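Antifreeze protein (Uncultured bacterium, PDB 6EIO) probably binds to ice crystals and checks their growth, through a beta-solenoid whose surface offers two faces to ice. Local coordinates at residues A[21-27]-A[100-106]; A[105-110]-A[121-127]. All coordinates share one frame; numbering follows the deposited sequence. Where two conformers were deposited one is given.

Interaction 1. Residues A[21-27]-A[100-106]; sequences QTTVQTP and RVASDMV
Q21 lays its extended side chain against the D104 backbone, CG 3.3 Å from D104 O, and its amide NE2 ends beside V106 CG2, while OE1 reaches L121 N. Next comes a carboxylate grip. D104 OD2 accepts both T22 N and T23 N, the second on its syn lone pair at 2.8 Å and nearly straight (172°), while T23 OG1 donates to D104 OD1 at 2.6 Å. Three donors from two consecutive residues are likely to fix the turn of the carboxylate. T23 CG2 also rests near A102 CB. Q25 bends at chi2 (-58°), which swings its amide back so that OE1 takes R100 NH1 at 3.0 Å. The same NH1 reaches T26 O at 2.8 Å, and NH2 meets P27 O from above that carbonyl's plane; all three acceptors lie round the guanidinium edge. Outside the two segments, R100 NE forms a salt bridge with D96 of helix 81-99. A leucine in place of R100 would probably leave the carbonyls of T26 and P27 without their donors and D96 without its charge partner. With Q21 and Q25 leaning on strand 120-124, the N-terminal segment is strapped to the link between helix and solenoid.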
loop_
_atom_site.group_PDB
_atom_site.type_symbol
_atom_site.label_atom_id
_atom_site.label_comp_id
_atom_site.label_asym_id
_atom_site.label_seq_id
_atom_site.Cartn_x
_atom_site.Cartn_y
_atom_site.Cartn_z
ATOM N N GLN A 21 11.082 13.160 -13.572
ATOM C CA GLN A 21 9.838 13.744 -14.040
ATOM C C GLN A 21 9.683 15.186 -13.570
ATOM O O GLN A 21 10.186 15.587 -12.521
ATOM C CB GLN A 21 8.655 12.902 -13.544
ATOM C CG GLN A 21 8.678 11.500 -14.126
ATOM C CD GLN A 21 7.550 10.629 -13.615
ATOM O OE1 GLN A 21 6.404 11.067 -13.548
ATOM N NE2 GLN A 21 7.864 9.385 -13.292
ATOM N N THR A 22 8.949 15.966 -14.374
ATOM C CA THR A 22 8.585 17.315 -13.973
ATOM C C THR A 22 7.148 17.427 -13.501
ATOM O O THR A 22 6.865 18.269 -12.646
ATOM C CB THR A 22 8.792 18.322 -15.112
ATOM O OG1 THR A 22 8.031 17.911 -16.256
ATOM C CG2 THR A 22 10.262 18.462 -15.452
ATOM N N THR A 23 6.231 16.607 -14.006
ATOM C CA THR A 23 4.848 16.719 -13.558
ATOM C C THR A 23 4.764 16.395 -12.072
ATOM O O THR A 23 5.287 15.374 -11.618
ATOM C CB THR A 23 3.961 15.763 -14.348
ATOM O OG1 THR A 23 4.041 16.103 -15.731
ATOM C CG2 THR A 23 2.519 15.838 -13.877
ATOM N N VAL A 24 4.089 17.254 -11.326
ATOM C CA VAL A 24 3.905 17.092 -9.894
ATOM C C VAL A 24 2.585 16.353 -9.676
ATOM O O VAL A 24 1.522 16.889 -9.973
ATOM C CB VAL A 24 3.901 18.462 -9.201
ATOM C CG1 VAL A 24 3.600 18.340 -7.713
ATOM C CG2 VAL A 24 5.217 19.176 -9.419
ATOM N N GLN A 25 2.646 15.127 -9.157
ATOM C CA GLN A 25 1.431 14.421 -8.798
ATOM C C GLN A 25 0.840 15.023 -7.534
ATOM O O GLN A 25 1.564 15.329 -6.580
ATOM C CB GLN A 25 1.727 12.943 -8.525
ATOM C CG GLN A 25 2.053 12.164 -9.775
ATOM C CD GLN A 25 0.946 12.236 -10.793
ATOM O OE1 GLN A 25 -0.210 11.983 -10.480
ATOM N NE2 GLN A 25 1.291 12.613 -12.018
ATOM N N THR A 26 -0.477 15.199 -7.540
ATOM C CA THR A 26 -1.190 15.570 -6.335
ATOM C C THR A 26 -1.355 14.333 -5.450
ATOM O O THR A 26 -1.301 13.192 -5.925
ATOM C CB THR A 26 -2.575 16.123 -6.676
ATOM O OG1 THR A 26 -3.319 15.109 -7.351
ATOM C CG2 THR A 26 -2.480 17.375 -7.546
ATOM N N PRO A 27 -1.584 14.527 -4.156
ATOM C CA PRO A 27 -1.922 13.384 -3.314
ATOM C C PRO A 27 -3.182 12.708 -3.831
ATOM O O PRO A 27 -4.005 13.304 -4.528
ATOM C CB PRO A 27 -2.146 14.013 -1.930
ATOM C CG PRO A 27 -1.422 15.323 -1.983
ATOM C CD PRO A 27 -1.566 15.786 -3.396
ATOM N N ARG A 100 -4.655 8.299 -13.670
ATOM C CA ARG A 100 -3.694 9.370 -13.863
ATOM C C ARG A 100 -2.826 9.115 -15.084
ATOM O O ARG A 100 -2.416 7.985 -15.344
ATOM C CB ARG A 100 -2.842 9.539 -12.629
ATOM C CG ARG A 100 -3.710 10.042 -11.533
ATOM C CD ARG A 100 -2.964 10.286 -10.304
ATOM N NE ARG A 100 -3.851 10.849 -9.293
ATOM C CZ ARG A 100 -3.432 11.652 -8.328
ATOM N NH1 ARG A 100 -2.149 11.983 -8.253
ATOM N NH2 ARG A 100 -4.280 12.089 -7.401
ATOM N N VAL A 101 -2.553 10.186 -15.825
ATOM C CA VAL A 101 -1.657 10.149 -16.972
ATOM C C VAL A 101 -0.812 11.413 -16.967
ATOM O O VAL A 101 -1.243 12.460 -16.488
ATOM C CB VAL A 101 -2.412 10.038 -18.319
ATOM C CG1 VAL A 101 -3.088 8.686 -18.463
ATOM C CG2 VAL A 101 -3.431 11.166 -18.472
ATOM N N ALA A 102 0.389 11.319 -17.529
ATOM C CA ALA A 102 1.237 12.476 -17.723
ATOM C C ALA A 102 2.184 12.179 -18.866
ATOM O O ALA A 102 2.631 11.047 -19.042
ATOM C CB ALA A 102 2.058 12.776 -16.470
ATOM N N SER A 103 2.523 13.222 -19.626
ATOM C CA SER A 103 3.376 13.033 -20.799
ATOM C C SER A 103 4.750 12.492 -20.424
ATOM O O SER A 103 5.403 11.832 -21.244
ATOM C CB SER A 103 3.533 14.350 -21.559
ATOM O OG SER A 103 4.117 15.351 -20.747
ATOM N N ASP A 104 5.208 12.780 -19.208
ATOM C CA ASP A 104 6.517 12.370 -18.724
ATOM C C ASP A 104 6.454 11.181 -17.757
ATOM O O ASP A 104 7.448 10.886 -17.089
ATOM C CB ASP A 104 7.250 13.558 -18.094
ATOM C CG ASP A 104 6.466 14.218 -16.946
ATOM O OD1 ASP A 104 5.228 14.140 -16.923
ATOM O OD2 ASP A 104 7.090 14.823 -16.054
ATOM N N MET A 105 5.329 10.472 -17.688
ATOM C CA MET A 105 5.281 9.310 -16.818
ATOM C C MET A 105 6.259 8.247 -17.305
ATOM O O MET A 105 6.648 8.201 -18.478
ATOM C CB MET A 105 3.873 8.747 -16.751
ATOM C CG MET A 105 3.496 7.945 -17.947
ATOM S SD MET A 105 1.861 7.263 -17.714
ATOM C CE MET A 105 0.808 8.522 -18.168
ATOM N N VAL A 106 6.656 7.379 -16.384
ATOM C CA VAL A 106 7.703 6.406 -16.633
ATOM C C VAL A 106 7.143 4.998 -16.555
ATOM O O VAL A 106 6.481 4.642 -15.575
ATOM C CB VAL A 106 8.865 6.635 -15.654
ATOM C CG1 VAL A 106 9.888 5.518 -15.707
ATOM C CG2 VAL A 106 9.529 7.969 -15.968
HETATM O O HOH W 1 4.579 12.156 -14.874
HETATM O O HOH W 2 -0.944 13.254 -13.803
#

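Interaction 2. Residues A[105-110]-A[121-127]; sequences MVTISG and LYKSTSS
M105 lies alongside L121, their side chains heading off in one direction, with M105 CB 3.9 Å from L121 CD2, a leucine methyl set against the base of the methionine chain. One residue on, the other face of the sheet takes over. The Y122 ring settles between two aliphatic bumps: V106 CB lies 3.9 Å from CD2 of Y122, and I108, crossing the tyrosine at a slant, sets its CD1 3.8 Å from Y122 CB. Both approach the ring obliquely, and I18 closes over I108 and Y122 from a neighbouring loop; the ring's OH is bonded to T118 O. Further along, S109 CB faces a pair of hydroxyls, 3.3 Å from S124 OG, with S126 OG close by. Between the two faces, the backbones pair in parallel: V106 N bonds to L121 O, K123 N to V106 O and I108 N to K123 O, the last with its donor 45° above the carbonyl plane. G110 N then donates to S127 O at 2.8 Å, in the plane of that carbonyl, past the turn in which S124 OG holds S126 O. Such stacking of successive coils is the hallmark of the beta-solenoid in this ice-binding family. Main-chain bonds thus set the strand register whatever the side chains, apolar groups fill the buried side, and the serine end meets water, where one molecule joins T125 and S126.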
loop_
_atom_site.group_PDB
_atom_site.type_symbol
_atom_site.label_atom_id
_atom_site.label_comp_id
_atom_site.label_asym_id
_atom_site.label_seq_id
_atom_site.Cartn_x
_atom_site.Cartn_y
_atom_site.Cartn_z
ATOM N N MET A 105 5.329 10.472 -17.688
ATOM C CA MET A 105 5.281 9.310 -16.818
ATOM C C MET A 105 6.259 8.247 -17.305
ATOM O O MET A 105 6.648 8.201 -18.478
ATOM C CB MET A 105 3.873 8.747 -16.751
ATOM C CG MET A 105 3.496 7.945 -17.947
ATOM S SD MET A 105 1.861 7.263 -17.714
ATOM C CE MET A 105 0.808 8.522 -18.168
ATOM N N VAL A 106 6.656 7.379 -16.384
ATOM C CA VAL A 106 7.703 6.406 -16.633
ATOM C C VAL A 106 7.143 4.998 -16.555
ATOM O O VAL A 106 6.481 4.642 -15.575
ATOM C CB VAL A 106 8.865 6.635 -15.654
ATOM C CG1 VAL A 106 9.888 5.518 -15.707
ATOM C CG2 VAL A 106 9.529 7.969 -15.968
ATOM N N THR A 107 7.457 4.188 -17.553
ATOM C CA THR A 107 7.120 2.776 -17.519
ATOM C C THR A 107 8.223 1.987 -16.818
ATOM O O THR A 107 9.416 2.163 -17.078
ATOM C CB THR A 107 6.867 2.248 -18.920
ATOM O OG1 THR A 107 8.030 2.462 -19.712
ATOM C CG2 THR A 107 5.703 2.968 -19.523
ATOM N N ILE A 108 7.804 1.144 -15.885
ATOM C CA ILE A 108 8.665 0.217 -15.152
ATOM C C ILE A 108 7.873 -1.071 -15.050
ATOM O O ILE A 108 6.655 -1.020 -14.902
ATOM C CB ILE A 108 9.029 0.682 -13.688
ATOM C CG1 ILE A 108 7.768 0.952 -12.846
ATOM C CG2 ILE A 108 9.978 1.880 -13.685
ATOM C CD1 ILE A 108 8.044 1.287 -11.372
ATOM N N SER A 109 8.545 -2.212 -14.971
ATOM C CA SER A 109 7.833 -3.463 -14.731
ATOM C C SER A 109 8.817 -4.483 -14.193
ATOM O O SER A 109 10.031 -4.287 -14.218
ATOM C CB SER A 109 7.132 -3.985 -15.978
ATOM O OG SER A 109 8.107 -4.365 -16.926
ATOM N N GLY A 110 8.271 -5.591 -13.715
ATOM C CA GLY A 110 9.124 -6.658 -13.266
ATOM C C GLY A 110 9.872 -6.306 -11.992
ATOM O O GLY A 110 9.398 -5.560 -11.139
ATOM N N LEU A 121 4.908 9.633 -11.536
ATOM C CA LEU A 121 3.928 8.633 -11.928
ATOM C C LEU A 121 4.643 7.524 -12.689
ATOM O O LEU A 121 5.400 7.798 -13.639
ATOM C CB LEU A 121 2.879 9.289 -12.831
ATOM C CG LEU A 121 1.739 8.386 -13.313
ATOM C CD1 LEU A 121 0.938 7.808 -12.164
ATOM C CD2 LEU A 121 0.841 9.170 -14.256
ATOM N N TYR A 122 4.370 6.285 -12.288
ATOM C CA TYR A 122 4.973 5.094 -12.862
ATOM C C TYR A 122 3.873 4.134 -13.266
ATOM O O TYR A 122 2.874 3.997 -12.545
ATOM C CB TYR A 122 5.867 4.404 -11.837
ATOM C CG TYR A 122 7.056 5.244 -11.439
ATOM C CD1 TYR A 122 6.985 6.165 -10.388
ATOM C CD2 TYR A 122 8.246 5.151 -12.142
ATOM C CE1 TYR A 122 8.072 6.944 -10.038
ATOM C CE2 TYR A 122 9.341 5.920 -11.806
ATOM C CZ TYR A 122 9.259 6.809 -10.743
ATOM O OH TYR A 122 10.374 7.539 -10.435
ATOM N N LYS A 123 4.081 3.438 -14.382
ATOM C CA LYS A 123 3.111 2.469 -14.870
ATOM C C LYS A 123 3.800 1.165 -15.248
ATOM O O LYS A 123 4.720 1.149 -16.077
ATOM C CB LYS A 123 2.362 3.010 -16.083
ATOM C CG LYS A 123 1.350 2.047 -16.651
ATOM C CD LYS A 123 0.581 2.672 -17.799
ATOM C CE LYS A 123 -0.624 1.826 -18.181
ATOM N NZ LYS A 123 -1.566 1.636 -17.032
ATOM N N SER A 124 3.310 0.080 -14.662
ATOM C CA SER A 124 3.712 -1.278 -15.006
ATOM C C SER A 124 2.569 -1.963 -15.732
ATOM O O SER A 124 1.460 -2.071 -15.204
ATOM C CB SER A 124 4.068 -2.066 -13.749
ATOM O OG SER A 124 4.502 -3.374 -14.088
ATOM N N THR A 125 2.838 -2.447 -16.941
ATOM C CA THR A 125 1.837 -3.157 -17.723
ATOM C C THR A 125 1.834 -4.653 -17.434
ATOM O O THR A 125 1.057 -5.384 -18.053
ATOM C CB THR A 125 2.061 -2.929 -19.222
ATOM O OG1 THR A 125 3.360 -3.410 -19.569
ATOM C CG2 THR A 125 1.934 -1.448 -19.579
ATOM N N SER A 126 2.703 -5.117 -16.545
ATOM C CA SER A 126 2.747 -6.516 -16.130
ATOM C C SER A 126 2.984 -6.541 -14.614
ATOM O O SER A 126 2.807 -5.532 -13.918
ATOM C CB SER A 126 3.800 -7.266 -16.966
ATOM O OG SER A 126 5.072 -6.660 -16.837
ATOM N N SER A 127 3.403 -7.681 -14.086
ATOM C CA SER A 127 3.613 -7.762 -12.651
ATOM C C SER A 127 4.837 -6.945 -12.244
ATOM O O SER A 127 5.829 -6.842 -12.978
ATOM C CB SER A 127 3.807 -9.213 -12.211
ATOM O OG SER A 127 2.598 -9.955 -12.287
HETATM O O HOH W 3 5.567 -5.230 -19.133
#

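Interactions 1 and 2 lie in series along the chain, their centres 13 Å apart, and M105 and V106 belong to both. Segment 100-106 leads out of helix 81-99 and continues into strand 106-107 while Q21 still touches V106, so the strand pairing of 105-110 with 121-127 begins before the N-terminal segment is left behind. L121 is where the two meet: its N lies 2.9 Å from Q21 OE1, a probable hydrogen bond, and its CD2 packs 3.6 Å from R100 O, while Q25 NE2 lies 3.8 Å from L121 CB. Interaction 1 is thus a surface strap of polar bonds laid beside the more buried coil-on-coil stacking of interaction 2.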